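Long-range contacts in conserved hypothetical protein (Xanthomonas campestris, PDB 1TTZ), which is of unknown function but belongs to the glutaredoxin family, so it may take part in thiol-disulfide redox chemistry: residues A[47-51]-A[60-64]; A[53-59]-A[71-76]. All blocks are in the same frame, centred on the assembly; numbering follows the deposited sequence.

Interaction 1. Residues A[47-51]-A[60-64]; sequences RVPVL and DWPFD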
loop_
_atom_site.group_PDB
_atom_site.type_symbol
_atom_site.label_atom_id
_atom_site.label_comp_id
_atom_site.label_asym_id
_atom_site.label_seq_id
_atom_site.Cartn_x
_atom_site.Cartn_y
_atom_site.Cartn_z
ATOM N N ARG A 47 -0.115 -10.261 -3.054
ATOM C CA ARG A 47 -0.485 -9.413 -1.920
ATOM C C ARG A 47 -0.966 -7.994 -2.223
ATOM O O ARG A 47 -1.677 -7.404 -1.409
ATOM C CB ARG A 47 0.701 -9.324 -0.954
ATOM C CG ARG A 47 1.219 -10.664 -0.443
ATOM C CD ARG A 47 2.652 -10.496 0.050
ATOM N NE ARG A 47 2.747 -9.405 1.015
ATOM C CZ ARG A 47 3.881 -8.808 1.368
ATOM N NH1 ARG A 47 5.030 -9.194 0.829
ATOM N NH2 ARG A 47 3.862 -7.819 2.256
ATOM N N VAL A 48 -0.575 -7.439 -3.368
ATOM C CA VAL A 48 -0.970 -6.077 -3.729
ATOM C C VAL A 48 -2.478 -5.834 -3.619
ATOM O O VAL A 48 -3.292 -6.697 -3.956
ATOM C CB VAL A 48 -0.514 -5.703 -5.176
ATOM C CG1 VAL A 48 0.985 -5.406 -5.194
ATOM C CG2 VAL A 48 -0.844 -6.835 -6.148
ATOM N N PRO A 49 -2.871 -4.641 -3.152
ATOM C CA PRO A 49 -2.019 -3.527 -2.729
ATOM C C PRO A 49 -1.365 -3.720 -1.361
ATOM O O PRO A 49 -1.980 -4.245 -0.428
ATOM C CB PRO A 49 -2.982 -2.348 -2.736
ATOM C CG PRO A 49 -4.259 -2.997 -2.276
ATOM C CD PRO A 49 -4.290 -4.248 -3.121
ATOM N N VAL A 50 -0.116 -3.277 -1.253
ATOM C CA VAL A 50 0.645 -3.373 -0.012
ATOM C C VAL A 50 1.290 -2.024 0.290
ATOM O O VAL A 50 1.897 -1.413 -0.586
ATOM C CB VAL A 50 1.767 -4.430 -0.117
ATOM C CG1 VAL A 50 2.647 -4.384 1.123
ATOM C CG2 VAL A 50 1.168 -5.817 -0.282
ATOM N N LEU A 51 1.142 -1.557 1.523
ATOM C CA LEU A 51 1.726 -0.285 1.940
ATOM C C LEU A 51 2.991 -0.533 2.754
ATOM O O LEU A 51 3.019 -1.416 3.611
ATOM C CB LEU A 51 0.734 0.505 2.793
ATOM C CG LEU A 51 -0.162 1.509 2.071
ATOM C CD1 LEU A 51 -1.264 1.963 3.015
ATOM C CD2 LEU A 51 0.669 2.705 1.588
ATOM N N ASP A 60 -0.682 -5.256 4.460
ATOM C CA ASP A 60 -1.239 -5.917 3.284
ATOM C C ASP A 60 -2.747 -5.759 3.184
ATOM O O ASP A 60 -3.437 -5.708 4.195
ATOM C CB ASP A 60 -0.920 -7.413 3.303
ATOM C CG ASP A 60 0.560 -7.709 3.157
ATOM O OD1 ASP A 60 0.915 -8.905 3.121
ATOM O OD2 ASP A 60 1.364 -6.760 3.081
ATOM N N TRP A 61 -3.252 -5.682 1.956
ATOM C CA TRP A 61 -4.682 -5.576 1.728
ATOM C C TRP A 61 -5.306 -6.836 2.337
ATOM O O TRP A 61 -4.676 -7.896 2.355
ATOM C CB TRP A 61 -4.963 -5.529 0.227
ATOM C CG TRP A 61 -6.410 -5.337 -0.078
ATOM C CD1 TRP A 61 -7.308 -6.294 -0.445
ATOM C CD2 TRP A 61 -7.135 -4.107 -0.007
ATOM N NE1 TRP A 61 -8.555 -5.731 -0.610
ATOM C CE2 TRP A 61 -8.474 -4.387 -0.346
ATOM C CE3 TRP A 61 -6.780 -2.790 0.314
ATOM C CZ2 TRP A 61 -9.463 -3.394 -0.376
ATOM C CZ3 TRP A 61 -7.765 -1.801 0.287
ATOM C CH2 TRP A 61 -9.086 -2.110 -0.055
ATOM N N PRO A 62 -6.546 -6.748 2.844
ATOM C CA PRO A 62 -7.414 -5.573 2.895
ATOM C C PRO A 62 -7.197 -4.660 4.099
ATOM O O PRO A 62 -6.785 -5.099 5.173
ATOM C CB PRO A 62 -8.800 -6.193 2.933
ATOM C CG PRO A 62 -8.576 -7.351 3.857
ATOM C CD PRO A 62 -7.271 -7.943 3.327
ATOM N N PHE A 63 -7.483 -3.383 3.893
ATOM C CA PHE A 63 -7.408 -2.391 4.948
ATOM C C PHE A 63 -8.325 -1.215 4.644
ATOM O O PHE A 63 -8.310 -0.674 3.539
ATOM C CB PHE A 63 -5.970 -1.892 5.182
ATOM C CG PHE A 63 -5.228 -1.471 3.931
ATOM C CD1 PHE A 63 -4.254 -2.304 3.377
ATOM C CD2 PHE A 63 -5.440 -0.213 3.361
ATOM C CE1 PHE A 63 -3.491 -1.889 2.280
ATOM C CE2 PHE A 63 -4.685 0.217 2.260
ATOM C CZ PHE A 63 -3.706 -0.625 1.720
ATOM N N ASP A 64 -9.149 -0.847 5.618
ATOM C CA ASP A 64 -10.045 0.291 5.457
ATOM C C ASP A 64 -9.401 1.501 6.132
ATOM O O ASP A 64 -8.317 1.384 6.716
ATOM C CB ASP A 64 -11.414 0.002 6.078
ATOM C CG ASP A 64 -11.319 -0.476 7.513
ATOM O OD1 ASP A 64 -10.328 -0.128 8.191
ATOM O OD2 ASP A 64 -12.243 -1.190 7.963
HETATM O O HOH W 1 -3.025 -8.761 0.415
#

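Interaction 2. Residues A[53-59]-A[71-76]; sequences DPMGREL and WLDAAP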
loop_
_atom_site.group_PDB
_atom_site.type_symbol
_atom_site.label_atom_id
_atom_site.label_comp_id
_atom_site.label_asym_id
_atom_site.label_seq_id
_atom_site.Cartn_x
_atom_site.Cartn_y
_atom_site.Cartn_z
ATOM N N ASP A 53 6.128 1.568 4.976
ATOM C CA ASP A 53 6.582 2.859 5.472
ATOM C C ASP A 53 8.104 2.937 5.518
ATOM O O ASP A 53 8.792 1.950 5.267
ATOM C CB ASP A 53 5.967 3.173 6.851
ATOM C CG ASP A 53 6.494 2.288 7.967
ATOM O OD1 ASP A 53 7.475 1.548 7.756
ATOM O OD2 ASP A 53 5.915 2.350 9.073
ATOM N N PRO A 54 8.653 4.120 5.822
ATOM C CA PRO A 54 10.109 4.292 5.885
ATOM C C PRO A 54 10.823 3.250 6.747
ATOM O O PRO A 54 11.905 2.782 6.394
ATOM C CB PRO A 54 10.260 5.711 6.431
ATOM C CG PRO A 54 9.070 6.415 5.837
ATOM C CD PRO A 54 7.962 5.403 6.064
HETATM N N MSE A 55 10.200 2.885 7.863
HETATM C CA MSE A 55 10.761 1.905 8.789
HETATM C C MSE A 55 10.820 0.505 8.198
HETATM O O MSE A 55 11.503 -0.370 8.728
HETATM C CB MSE A 55 9.934 1.867 10.074
HETATM C CG MSE A 55 10.719 2.206 11.324
HETATM SE SE MSE A 55 11.649 3.894 11.153
HETATM C CE MSE A 55 13.468 3.233 10.980
ATOM N N GLY A 56 10.097 0.291 7.108
ATOM C CA GLY A 56 10.098 -1.016 6.487
ATOM C C GLY A 56 8.895 -1.850 6.882
ATOM O O GLY A 56 8.777 -2.996 6.454
ATOM N N ARG A 57 8.008 -1.295 7.705
ATOM C CA ARG A 57 6.807 -2.018 8.114
ATOM C C ARG A 57 5.888 -2.104 6.914
ATOM O O ARG A 57 5.896 -1.220 6.061
ATOM C CB ARG A 57 6.068 -1.284 9.234
ATOM C CG ARG A 57 6.749 -1.268 10.588
ATOM C CD ARG A 57 5.769 -0.729 11.630
ATOM N NE ARG A 57 5.200 0.537 11.185
ATOM C CZ ARG A 57 3.962 0.945 11.439
ATOM N NH1 ARG A 57 3.135 0.188 12.147
ATOM N NH2 ARG A 57 3.552 2.113 10.969
ATOM N N GLU A 58 5.095 -3.163 6.843
ATOM C CA GLU A 58 4.180 -3.328 5.728
ATOM C C GLU A 58 2.768 -3.717 6.159
ATOM O O GLU A 58 2.570 -4.443 7.135
ATOM C CB GLU A 58 4.750 -4.345 4.725
ATOM C CG GLU A 58 5.924 -3.794 3.902
ATOM C CD GLU A 58 6.416 -4.750 2.826
ATOM O OE1 GLU A 58 7.213 -4.313 1.967
ATOM O OE2 GLU A 58 6.017 -5.937 2.838
ATOM N N LEU A 59 1.790 -3.190 5.428
ATOM C CA LEU A 59 0.379 -3.444 5.685
ATOM C C LEU A 59 -0.191 -4.023 4.396
ATOM O O LEU A 59 -0.175 -3.356 3.357
ATOM C CB LEU A 59 -0.338 -2.134 6.011
ATOM C CG LEU A 59 -1.794 -2.242 6.470
ATOM C CD1 LEU A 59 -1.851 -2.926 7.831
ATOM C CD2 LEU A 59 -2.403 -0.843 6.548
ATOM N N TRP A 71 -2.675 1.816 11.759
ATOM C CA TRP A 71 -1.370 1.259 11.435
ATOM C C TRP A 71 -0.339 2.379 11.443
ATOM O O TRP A 71 0.736 2.243 12.022
ATOM C CB TRP A 71 -1.416 0.589 10.065
ATOM C CG TRP A 71 -0.092 0.074 9.593
ATOM C CD1 TRP A 71 0.597 -0.999 10.079
ATOM C CD2 TRP A 71 0.692 0.602 8.521
ATOM N NE1 TRP A 71 1.763 -1.174 9.372
ATOM C CE2 TRP A 71 1.845 -0.200 8.406
ATOM C CE3 TRP A 71 0.528 1.679 7.638
ATOM C CZ2 TRP A 71 2.833 0.040 7.443
ATOM C CZ3 TRP A 71 1.510 1.918 6.676
ATOM C CH2 TRP A 71 2.647 1.100 6.589
ATOM N N LEU A 72 -0.679 3.490 10.804
ATOM C CA LEU A 72 0.212 4.643 10.754
ATOM C C LEU A 72 0.534 5.165 12.157
ATOM O O LEU A 72 1.694 5.418 12.488
ATOM C CB LEU A 72 -0.431 5.765 9.944
ATOM C CG LEU A 72 -0.636 5.500 8.456
ATOM C CD1 LEU A 72 -1.473 6.614 7.856
ATOM C CD2 LEU A 72 0.715 5.408 7.765
ATOM N N ASP A 73 -0.497 5.323 12.980
ATOM C CA ASP A 73 -0.311 5.839 14.331
ATOM C C ASP A 73 0.372 4.862 15.267
ATOM O O ASP A 73 0.787 5.238 16.360
ATOM C CB ASP A 73 -1.650 6.243 14.942
ATOM C CG ASP A 73 -2.315 7.367 14.190
ATOM O OD1 ASP A 73 -1.608 8.106 13.473
ATOM O OD2 ASP A 73 -3.542 7.521 14.331
ATOM N N ALA A 74 0.478 3.609 14.847
ATOM C CA ALA A 74 1.107 2.583 15.668
ATOM C C ALA A 74 2.622 2.556 15.468
ATOM O O ALA A 74 3.326 1.800 16.136
ATOM C CB ALA A 74 0.507 1.216 15.342
ATOM N N ALA A 75 3.117 3.381 14.549
ATOM C CA ALA A 75 4.550 3.447 14.270
ATOM C C ALA A 75 5.281 4.231 15.361
ATOM O O ALA A 75 4.714 5.149 15.960
ATOM C CB ALA A 75 4.789 4.100 12.909
ATOM N N PRO A 76 6.556 3.893 15.620
ATOM C CA PRO A 76 7.320 2.832 14.954
ATOM C C PRO A 76 7.197 1.490 15.673
ATOM O O PRO A 76 6.712 1.485 16.826
ATOM C CB PRO A 76 8.740 3.374 14.999
ATOM C CG PRO A 76 8.776 4.004 16.358
ATOM C CD PRO A 76 7.453 4.757 16.413
HETATM O O HOH W 2 3.335 -3.705 10.146
#

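Interaction 1. Residues A[47-51]-A[60-64]
Pro49 overlaps the indole of Trp61, with CG of Pro49 3.6 Å from CE3 of Trp61. The peptide bond before Pro49 is cis. The carbonyl of Pro49 faces the second segment and accepts a hydrogen bond from the backbone: N of Trp61 to O of Pro49 is 3.1 Å. One residue on, Val50 and Asp60 form an antiparallel non-hydrogen-bonded pair, CA to CA 4.6 Å, with both side chains on the same face of the sheet. On that face CG1 of Val50 packs 3.3 Å from OD2 of Asp60. The same carboxylate takes a two-pronged salt bridge from Arg47: NE of Arg47 to OD1 of Asp60 and NH2 of Arg47 to OD2 of Asp60 are each 2.8 Å. Arg47 NH2 also pairs with Glu58. A water joins O of Arg47 (2.6 Å) to O of Trp61 (2.7 Å), next to the one direct backbone bond between the segments. Deeper in, CD1 of Leu51 meets CZ of Phe63 at 3.8 Å. Helix 12-23 packs on Pro49 through Leu13 and Ala17 and on Leu51 through Leu21; strand 3-7 lies beside strand 50-52 in the sheet. A cis-proline just before this strand, beside what is probably a thioredoxin-type CxxC pair, Cys11 and Cys14, is a hallmark of the thioredoxin fold. The arrangement is consistent with a glutaredoxin-like active-site region.

Interaction 2. Residues A[53-59]-A[71-76]
The side chain of Arg57 reaches out in an m, t, m conformation and folds its guanidinium flat onto the indole of Trp71. The planes lie at 17° and the centres are 4.0 Å apart. This is a cation-pi stack: CZ of Arg57 sits 4.0 Å from the centroid of the five-membered ring of Trp71. The same group bonds the helix-end carbonyl, with NH1 of Arg57 3.2 Å and NH2 of Arg57 3.0 Å from O of Trp71. The type I turn from Asp53 to Gly56 is closed by the backbone bond from N of Gly56 to O of Asp53, 2.8 Å. Asp53, at chi1 p, then holds Arg57 just past it. OD2 of Asp53 lies 2.9 Å from NE of Arg57 in a salt bridge, and OD1 of Asp53 accepts a hydrogen bond from N of Arg57 at 2.9 Å. CB of Ala75 covers the other guanidinium face, 3.0 Å from NH2 of Arg57. Trp71 takes chi1 t, and its indole is filled on both faces. Opposite Arg57, CB of Leu59 makes a CH-pi contact 3.9 Å from the five-membered ring centroid of Trp71. A water bridges NE1 of Trp71 (3.1 Å) and O of Glu58 (3.2 Å). The contact joins the hairpin turn between strands 50-52 and 58-60 to the end of helix 65-73, while Asp53 and Leu72 both touch Leu3 of strand 3-7.

The centres of interactions 1 and 2 lie about 13 Å apart, and their segments alternate along the chain: 47-51, 53-59, 60-64, 71-76. Both use the hairpin of strands 50-52 and 58-60, which forms one edge of the four-stranded sheet. The two contacts meet where O of Leu51 lies 2.8 Å from N of Leu59, a probable hydrogen bond, and at the Arg47-Glu58 salt bridge. Interaction 1 lies at the cis-proline end of the hairpin. Interaction 2 lies at its turn and ties it to helix 65-73. Together they join the elements of the C-terminal beta-beta-alpha part of the thioredoxin-like fold.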